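Local coordinates for protein serine-pyruvate aminotransferase (AgxT) (Sulfolobus solfataricus, PDB 3ZRQ) that probably transfers amino groups between serine or alanine and 2-oxo acids such as pyruvate and glyoxylate, using pyridoxal 5'-phosphate as its cofactor, at residues G86-R91 with V136-G141; L5-P10 with E324-V329; Y128-L133 with L159-G164. All coordinates share one frame; numbering follows the deposited sequence. Where two conformers were deposited one is given.

Interaction 1. Residues G86-R91 with V136-G141; sequences GVFGDR and VETSTG. With PMP (4'-deoxy-4'-aminopyridoxal-5'-phosphate), chain C.
The cofactor pocket of this fold-type I aminotransferase is walled here by Phe-88, in the first turn of helix 87-96, and by the turn that follows strand 136-137. The carboxylate of Glu-137 reaches the start of that helix: its OE2 accepts a nearly straight bond from Phe-88 N (3.1 Å, N-H...O 175°), while its OE1 takes Gly-89 N at 3.0 Å. Both amides arrive on the syn side of the carboxylate. From the anti side, Ser-139 grips OE2 twice, through OG (2.6 Å) and its backbone N. The bend at chi2 (57°) turns the glutamate back onto the helix end. Gly-86, at the N-cap, has no side chain, which lets Ser-139 and Glu-137 lie close to the helix start. One face of the Phe-88 ring lies over the cofactor pyridine, PMP C3 being 3.5 Å above the ring plane, whereas Val-87 CG1 covers the opposite face. Thr-138, a cofactor-binding residue, hydrogen-bonds PMP O3 through OG1 at 2.4 Å, so short that the exact distance is doubtful, and brings CB to 3.9 Å from Phe-88 CE2. Ser-166 is a second partner of that threonine hydroxyl, and Tyr-240 of the second subunit also packs on Phe-88. A carboxylate facing the amides of a helix start would be favoured in its ionised form, so the buried Glu-137 probably carries a negative charge.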
# COMPACT_ATOMS: atom_id res chain seq x y z
N GLY A 86 1.32 19.72 34.69
CA GLY A 86 0.14 20.11 33.96
C GLY A 86 -0.80 18.94 33.68
O GLY A 86 -0.86 18.01 34.46
N VAL A 87 -1.50 19.00 32.55
CA VAL A 87 -2.60 18.06 32.20
C VAL A 87 -2.23 16.58 32.37
O VAL A 87 -3.00 15.79 32.96
CB VAL A 87 -3.09 18.33 30.73
CG1 VAL A 87 -4.08 17.27 30.27
CG2 VAL A 87 -3.70 19.70 30.62
N PHE A 88 -1.06 16.19 31.87
CA PHE A 88 -0.68 14.77 31.86
C PHE A 88 -0.05 14.30 33.14
O PHE A 88 -0.15 13.13 33.50
CB PHE A 88 0.10 14.41 30.58
CG PHE A 88 -0.76 14.58 29.34
CD1 PHE A 88 -1.76 13.64 29.06
CD2 PHE A 88 -0.66 15.72 28.54
CE1 PHE A 88 -2.61 13.81 27.97
CE2 PHE A 88 -1.51 15.91 27.45
CZ PHE A 88 -2.49 14.94 27.16
N GLY A 89 0.56 15.23 33.87
CA GLY A 89 0.87 14.96 35.26
C GLY A 89 -0.39 14.74 36.08
O GLY A 89 -0.43 13.80 36.88
N ASP A 90 -1.42 15.57 35.85
CA ASP A 90 -2.69 15.41 36.55
C ASP A 90 -3.40 14.08 36.19
O ASP A 90 -4.13 13.54 37.01
CB ASP A 90 -3.64 16.61 36.28
CG ASP A 90 -3.12 17.91 36.89
OD1 ASP A 90 -2.20 17.88 37.73
OD2 ASP A 90 -3.60 18.98 36.49
N ARG A 91 -3.16 13.55 34.99
CA ARG A 91 -3.74 12.25 34.62
C ARG A 91 -3.34 11.13 35.57
O ARG A 91 -4.15 10.23 35.83
CB ARG A 91 -3.41 11.89 33.15
CG ARG A 91 -4.02 10.54 32.69
CD ARG A 91 -4.15 10.54 31.18
NE ARG A 91 -5.25 11.44 30.80
CZ ARG A 91 -5.87 11.43 29.62
NH1 ARG A 91 -5.54 10.56 28.66
NH2 ARG A 91 -6.85 12.28 29.41
N VAL A 136 8.22 15.01 29.54
CA VAL A 136 7.79 16.20 28.84
C VAL A 136 6.29 16.31 29.03
O VAL A 136 5.54 15.38 28.71
CB VAL A 136 8.15 16.15 27.31
CG1 VAL A 136 7.37 17.21 26.52
CG2 VAL A 136 9.63 16.29 27.09
N GLU A 137 5.87 17.44 29.61
CA GLU A 137 4.47 17.76 29.80
C GLU A 137 3.90 18.40 28.54
O GLU A 137 4.13 19.58 28.24
CB GLU A 137 4.30 18.69 31.03
CG GLU A 137 2.89 19.28 31.21
CD GLU A 137 1.83 18.17 31.33
OE1 GLU A 137 2.02 17.27 32.18
OE2 GLU A 137 0.85 18.20 30.55
N THR A 138 3.10 17.62 27.80
CA THR A 138 2.68 17.97 26.45
C THR A 138 1.79 19.21 26.43
O THR A 138 1.81 19.95 25.43
CB THR A 138 1.92 16.76 25.80
OG1 THR A 138 2.69 15.57 26.02
CG2 THR A 138 1.73 16.95 24.30
N SER A 139 1.04 19.46 27.50
CA SER A 139 0.15 20.63 27.50
C SER A 139 0.91 21.97 27.46
O SER A 139 0.39 22.96 26.97
CB SER A 139 -0.80 20.62 28.71
OG SER A 139 -0.05 20.53 29.93
N THR A 140 2.15 21.98 27.94
CA THR A 140 2.88 23.25 28.10
C THR A 140 4.23 23.25 27.41
O THR A 140 4.87 24.29 27.32
CB THR A 140 3.12 23.59 29.59
OG1 THR A 140 3.87 22.54 30.19
CG2 THR A 140 1.84 23.81 30.34
N GLY A 141 4.67 22.10 26.92
CA GLY A 141 6.00 21.95 26.30
C GLY A 141 7.15 21.99 27.28
O GLY A 141 8.28 22.31 26.91
N1 PMP C . 1.30 11.44 28.77
C2 PMP C . 1.58 12.50 27.96
C2A PMP C . 2.77 13.35 28.32
C3 PMP C . 0.89 12.69 26.76
O3 PMP C . 1.30 13.66 25.90
C4 PMP C . -0.22 11.86 26.50
C4A PMP C . -1.21 12.19 25.42
N4A PMP C . -0.57 12.38 24.19
C5 PMP C . -0.50 10.80 27.37
C6 PMP C . 0.26 10.60 28.51
C5A PMP C . -1.62 9.79 27.12
O4P PMP C . -1.27 9.05 25.96
P PMP C . -2.44 8.36 25.08
O1P PMP C . -3.32 9.43 24.47
O2P PMP C . -3.26 7.45 25.99
O3P PMP C . -1.70 7.57 24.03

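Interaction 2. Residues L5-P10 with E324-V329; sequences LLHVGP and EFAPGV
Leu-5 pairs with Glu-324 as parallel neighbours in the small mixed sheet to which strands 4-5 and 323-327 belong, strand 4-5 being the outermost on this side within the chain. One weak hydrogen bond, Leu-6 N to Glu-324 O (2.8 Å, N-H...O 129°), joins the two backbones. Phe-325 CA adds a C-H...O contact to Leu-6 O at 3.3 Å. The close packing follows at His-7. Ala-326 CB sits over the face of the imidazole, 3.9 Å from its centroid and 7° off the normal, a CH-pi contact for which a lone methyl is well suited. Val-8 CG1 touches the same methyl. Leu-6 and Phe-325 run side by side in the apolar layer beneath helix 346-363, with Phe-325 also touching helix 311-320; leucine and phenylalanine fill the space there with carbon. The contact thins toward Pro-327, partly exposed, and has ceased by Val-329, which is exposed. Glu-324 lies alongside Leu-5, but its polar end looks outside the pair: OE1 forms a salt bridge with Lys-3 and a hydrogen bond with Ser-30 of the second subunit. The carboxylate and imidazole planes are 84° apart, and the extended glutamate chain carries OE2 to 3.7 Å from His-7 CD2.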
# COMPACT_ATOMS: atom_id res chain seq x y z
N LEU A 5 1.21 17.12 9.29
CA LEU A 5 0.68 16.88 10.65
C LEU A 5 1.76 17.20 11.70
O LEU A 5 2.61 16.35 12.02
CB LEU A 5 0.10 15.46 10.82
CG LEU A 5 -0.69 15.09 12.10
CD1 LEU A 5 -1.99 15.91 12.28
CD2 LEU A 5 -1.01 13.60 12.17
N LEU A 6 1.75 18.44 12.18
CA LEU A 6 2.63 18.90 13.26
C LEU A 6 1.81 19.05 14.55
O LEU A 6 1.72 20.14 15.16
CB LEU A 6 3.37 20.19 12.88
CG LEU A 6 4.38 20.12 11.71
CD1 LEU A 6 5.08 21.48 11.48
CD2 LEU A 6 5.41 18.94 11.79
N HIS A 7 1.21 17.92 14.92
CA HIS A 7 0.32 17.75 16.07
C HIS A 7 1.14 17.01 17.16
O HIS A 7 2.34 16.74 17.01
CB HIS A 7 -0.91 16.92 15.63
CG HIS A 7 -2.16 17.16 16.42
ND1 HIS A 7 -2.35 16.65 17.70
CD2 HIS A 7 -3.30 17.82 16.11
CE1 HIS A 7 -3.54 17.01 18.14
NE2 HIS A 7 -4.14 17.72 17.20
N VAL A 8 0.45 16.64 18.24
CA VAL A 8 1.10 16.02 19.40
C VAL A 8 1.16 14.48 19.37
O VAL A 8 1.59 13.86 20.34
CB VAL A 8 0.49 16.56 20.72
CG1 VAL A 8 0.71 18.07 20.80
CG2 VAL A 8 -1.01 16.20 20.84
N GLY A 9 0.75 13.88 18.25
CA GLY A 9 0.80 12.42 18.06
C GLY A 9 -0.56 11.76 17.83
O GLY A 9 -1.47 11.94 18.64
N PRO A 10 -0.73 11.02 16.71
CA PRO A 10 0.23 10.87 15.62
C PRO A 10 0.72 12.21 15.07
O PRO A 10 0.03 13.24 15.15
CB PRO A 10 -0.56 10.12 14.53
CG PRO A 10 -1.62 9.38 15.25
CD PRO A 10 -1.93 10.17 16.51
N GLU A 324 -1.40 21.09 10.05
CA GLU A 324 -2.25 20.91 11.23
C GLU A 324 -1.36 20.94 12.49
O GLU A 324 -0.50 20.06 12.66
CB GLU A 324 -3.06 19.61 11.12
CG GLU A 324 -4.25 19.49 12.10
CD GLU A 324 -4.90 18.10 12.09
OE1 GLU A 324 -4.87 17.41 11.04
OE2 GLU A 324 -5.44 17.69 13.15
N PHE A 325 -1.53 21.99 13.30
CA PHE A 325 -0.90 22.15 14.64
C PHE A 325 -1.88 21.63 15.71
O PHE A 325 -2.90 21.04 15.38
CB PHE A 325 -0.60 23.64 14.90
CG PHE A 325 0.50 24.23 14.04
CD1 PHE A 325 1.80 23.74 14.10
CD2 PHE A 325 0.25 25.32 13.22
CE1 PHE A 325 2.83 24.29 13.33
CE2 PHE A 325 1.26 25.89 12.45
CZ PHE A 325 2.55 25.38 12.50
N ALA A 326 -1.61 21.88 16.99
CA ALA A 326 -2.52 21.43 18.06
C ALA A 326 -3.08 22.58 18.90
O ALA A 326 -2.42 23.60 19.05
CB ALA A 326 -1.83 20.41 18.97
N PRO A 327 -4.29 22.41 19.48
CA PRO A 327 -4.83 23.48 20.32
C PRO A 327 -4.10 23.58 21.66
O PRO A 327 -3.46 22.62 22.10
CB PRO A 327 -6.29 23.05 20.53
CG PRO A 327 -6.25 21.58 20.44
CD PRO A 327 -5.23 21.28 19.38
N GLY A 328 -4.19 24.76 22.26
CA GLY A 328 -3.62 25.01 23.57
C GLY A 328 -4.68 24.77 24.62
O GLY A 328 -5.74 25.37 24.58
N VAL A 329 -4.39 23.87 25.56
CA VAL A 329 -5.39 23.44 26.55
C VAL A 329 -4.88 23.56 27.99
O VAL A 329 -4.68 22.56 28.68
CB VAL A 329 -5.90 22.00 26.25
CG1 VAL A 329 -6.94 22.01 25.12
CG2 VAL A 329 -4.74 21.02 25.95

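Interaction 3. Residues Y128-L133 with L159-G164; sequences YKLVAL and LIVVDG. With PMP (4'-deoxy-4'-aminopyridoxal-5'-phosphate), chain C.
Leu-130 CD1 rests against Leu-159 CB at 3.9 Å in the apolar centre of two neighbouring parallel strands, 128-134 and 157-163, of the seven-stranded mixed sheet that forms the core of the large domain in fold-type I enzymes. Ala-132 and Val-161 lie on the same face as these two leucines. On the other face Leu-133 CB touches Val-162 CG2 at 4.2 Å, and Val-131 and Ile-160 lie on that face too. Helix 146-153 covers Val-131, Leu-133 and Ile-160. Valine and isoleucine, branched at CB, favour the extended backbone and so suit these strands.

Between the layers runs the ladder of backbone bonds, Val-131 N to Leu-159 O, Val-161 N to Val-131 O, Leu-133 N to Val-161 O and Asp-163 N to Leu-133 O, all 2.8 to 2.9 Å long and close to straight. At its start a further bond, Leu-159 N to Lys-129 O, is weak. There Lys-129 lays CE along Leu-159 CD1 (3.8 Å) and sends NZ to a salt bridge with Asp-78.

At the C-terminal end of strand 157-163 stands Asp-163. Its CG is anti to the backbone N (chi1 165°), and OD2 lies 2.7 Å from PMP N1, while OD1 accepts from Val-165 N. An aspartate facing the pyridine nitrogen is the classic arrangement of these enzymes; a carboxylate here is thought to favour a protonated ring nitrogen, which makes the cofactor a stronger electron sink.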
# COMPACT_ATOMS: atom_id res chain seq x y z
N TYR A 128 7.24 7.44 50.67
CA TYR A 128 6.47 7.09 49.46
C TYR A 128 6.88 5.75 48.84
O TYR A 128 8.08 5.42 48.71
CB TYR A 128 6.50 8.23 48.43
CG TYR A 128 5.78 9.48 48.88
CD1 TYR A 128 4.40 9.59 48.74
CD2 TYR A 128 6.48 10.56 49.46
CE1 TYR A 128 3.73 10.72 49.14
CE2 TYR A 128 5.80 11.70 49.91
CZ TYR A 128 4.45 11.78 49.73
OH TYR A 128 3.76 12.90 50.12
N LYS A 129 5.88 4.95 48.47
CA LYS A 129 6.11 3.69 47.74
C LYS A 129 6.52 4.03 46.30
O LYS A 129 7.44 3.43 45.73
CB LYS A 129 4.80 2.86 47.75
CG LYS A 129 4.68 1.69 46.73
CD LYS A 129 5.64 0.57 47.02
CE LYS A 129 5.30 -0.72 46.20
NZ LYS A 129 4.09 -1.40 46.76
N LEU A 130 5.85 5.01 45.73
CA LEU A 130 6.01 5.34 44.31
C LEU A 130 6.00 6.82 44.02
O LEU A 130 5.10 7.57 44.49
CB LEU A 130 4.89 4.67 43.48
CG LEU A 130 5.03 4.84 41.95
CD1 LEU A 130 4.94 3.48 41.32
CD2 LEU A 130 3.97 5.77 41.40
N VAL A 131 6.96 7.25 43.20
CA VAL A 131 6.98 8.62 42.71
C VAL A 131 6.80 8.63 41.17
O VAL A 131 7.50 7.93 40.45
CB VAL A 131 8.29 9.37 43.10
CG1 VAL A 131 8.30 10.81 42.51
CG2 VAL A 131 8.41 9.45 44.64
N ALA A 132 5.85 9.43 40.71
CA ALA A 132 5.53 9.54 39.29
C ALA A 132 6.00 10.90 38.78
O ALA A 132 5.62 11.97 39.32
CB ALA A 132 4.02 9.38 39.06
N LEU A 133 6.79 10.84 37.70
CA LEU A 133 7.30 12.02 37.00
C LEU A 133 6.78 12.08 35.54
O LEU A 133 6.44 11.03 34.96
CB LEU A 133 8.82 11.93 36.98
CG LEU A 133 9.52 11.76 38.33
CD1 LEU A 133 11.03 11.72 38.09
CD2 LEU A 133 9.11 12.94 39.22
N LEU A 159 9.87 3.04 44.45
CA LEU A 159 9.64 2.92 42.99
C LEU A 159 9.56 4.29 42.32
O LEU A 159 8.92 5.21 42.85
CB LEU A 159 8.34 2.16 42.71
CG LEU A 159 8.26 0.67 43.08
CD1 LEU A 159 6.85 0.08 42.79
CD2 LEU A 159 9.39 -0.17 42.41
N ILE A 160 10.20 4.42 41.15
CA ILE A 160 10.12 5.66 40.37
C ILE A 160 9.63 5.35 38.95
O ILE A 160 10.21 4.53 38.27
CB ILE A 160 11.47 6.41 40.31
CG1 ILE A 160 11.94 6.83 41.71
CG2 ILE A 160 11.37 7.67 39.44
CD1 ILE A 160 13.37 7.37 41.70
N VAL A 161 8.55 6.01 38.55
CA VAL A 161 8.02 5.86 37.20
C VAL A 161 8.07 7.20 36.45
O VAL A 161 7.79 8.28 37.03
CB VAL A 161 6.60 5.23 37.17
CG1 VAL A 161 6.52 4.00 38.10
CG2 VAL A 161 5.52 6.23 37.52
N VAL A 162 8.44 7.12 35.16
CA VAL A 162 8.48 8.31 34.32
C VAL A 162 7.60 8.12 33.09
O VAL A 162 7.74 7.13 32.35
CB VAL A 162 9.92 8.65 33.86
CG1 VAL A 162 9.94 9.91 32.97
CG2 VAL A 162 10.85 8.80 35.07
N ASP A 163 6.66 9.04 32.92
CA ASP A 163 5.88 9.13 31.71
C ASP A 163 6.76 9.84 30.66
O ASP A 163 6.95 11.07 30.71
CB ASP A 163 4.57 9.87 32.01
CG ASP A 163 3.84 10.33 30.77
OD1 ASP A 163 4.29 10.05 29.63
OD2 ASP A 163 2.81 11.01 30.93
N GLY A 164 7.33 9.02 29.76
CA GLY A 164 8.07 9.47 28.58
C GLY A 164 7.29 9.44 27.26
O GLY A 164 7.89 9.32 26.18
N1 PMP C . 1.30 11.44 28.77
C2 PMP C . 1.58 12.50 27.96
C2A PMP C . 2.77 13.35 28.32
C3 PMP C . 0.89 12.69 26.76
O3 PMP C . 1.30 13.66 25.90
C4 PMP C . -0.22 11.86 26.50
C4A PMP C . -1.21 12.19 25.42
N4A PMP C . -0.57 12.38 24.19
C5 PMP C . -0.50 10.80 27.37
C6 PMP C . 0.26 10.60 28.51
C5A PMP C . -1.62 9.79 27.12
O4P PMP C . -1.27 9.05 25.96
P PMP C . -2.44 8.36 25.08
O1P PMP C . -3.32 9.43 24.47
O2P PMP C . -3.26 7.45 25.99
O3P PMP C . -1.70 7.57 24.03

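The cofactor ties interactions 1 and 3 together. Interaction 1 supplies a ring over one face of the pyridine and a hydroxyl at O3, and interaction 3 supplies the acid at N1. Their centres are 15 Å apart, and strand 136-137 follows strand 128-134 after a one-residue gap, so the chain passes from the sheet to the pocket wall. The centre of interaction 2 is about 14 Å from that of interaction 1. The two touch where Thr-138 CG2 meets Val-8 CB (3.8 Å) and Val-87 CG2 meets Val-329 O (3.6 Å). Interactions 2 and 3 lie on opposite sides of the chain's centre, their centres about 27 Å apart. The second subunit reaches interactions 1 and 2.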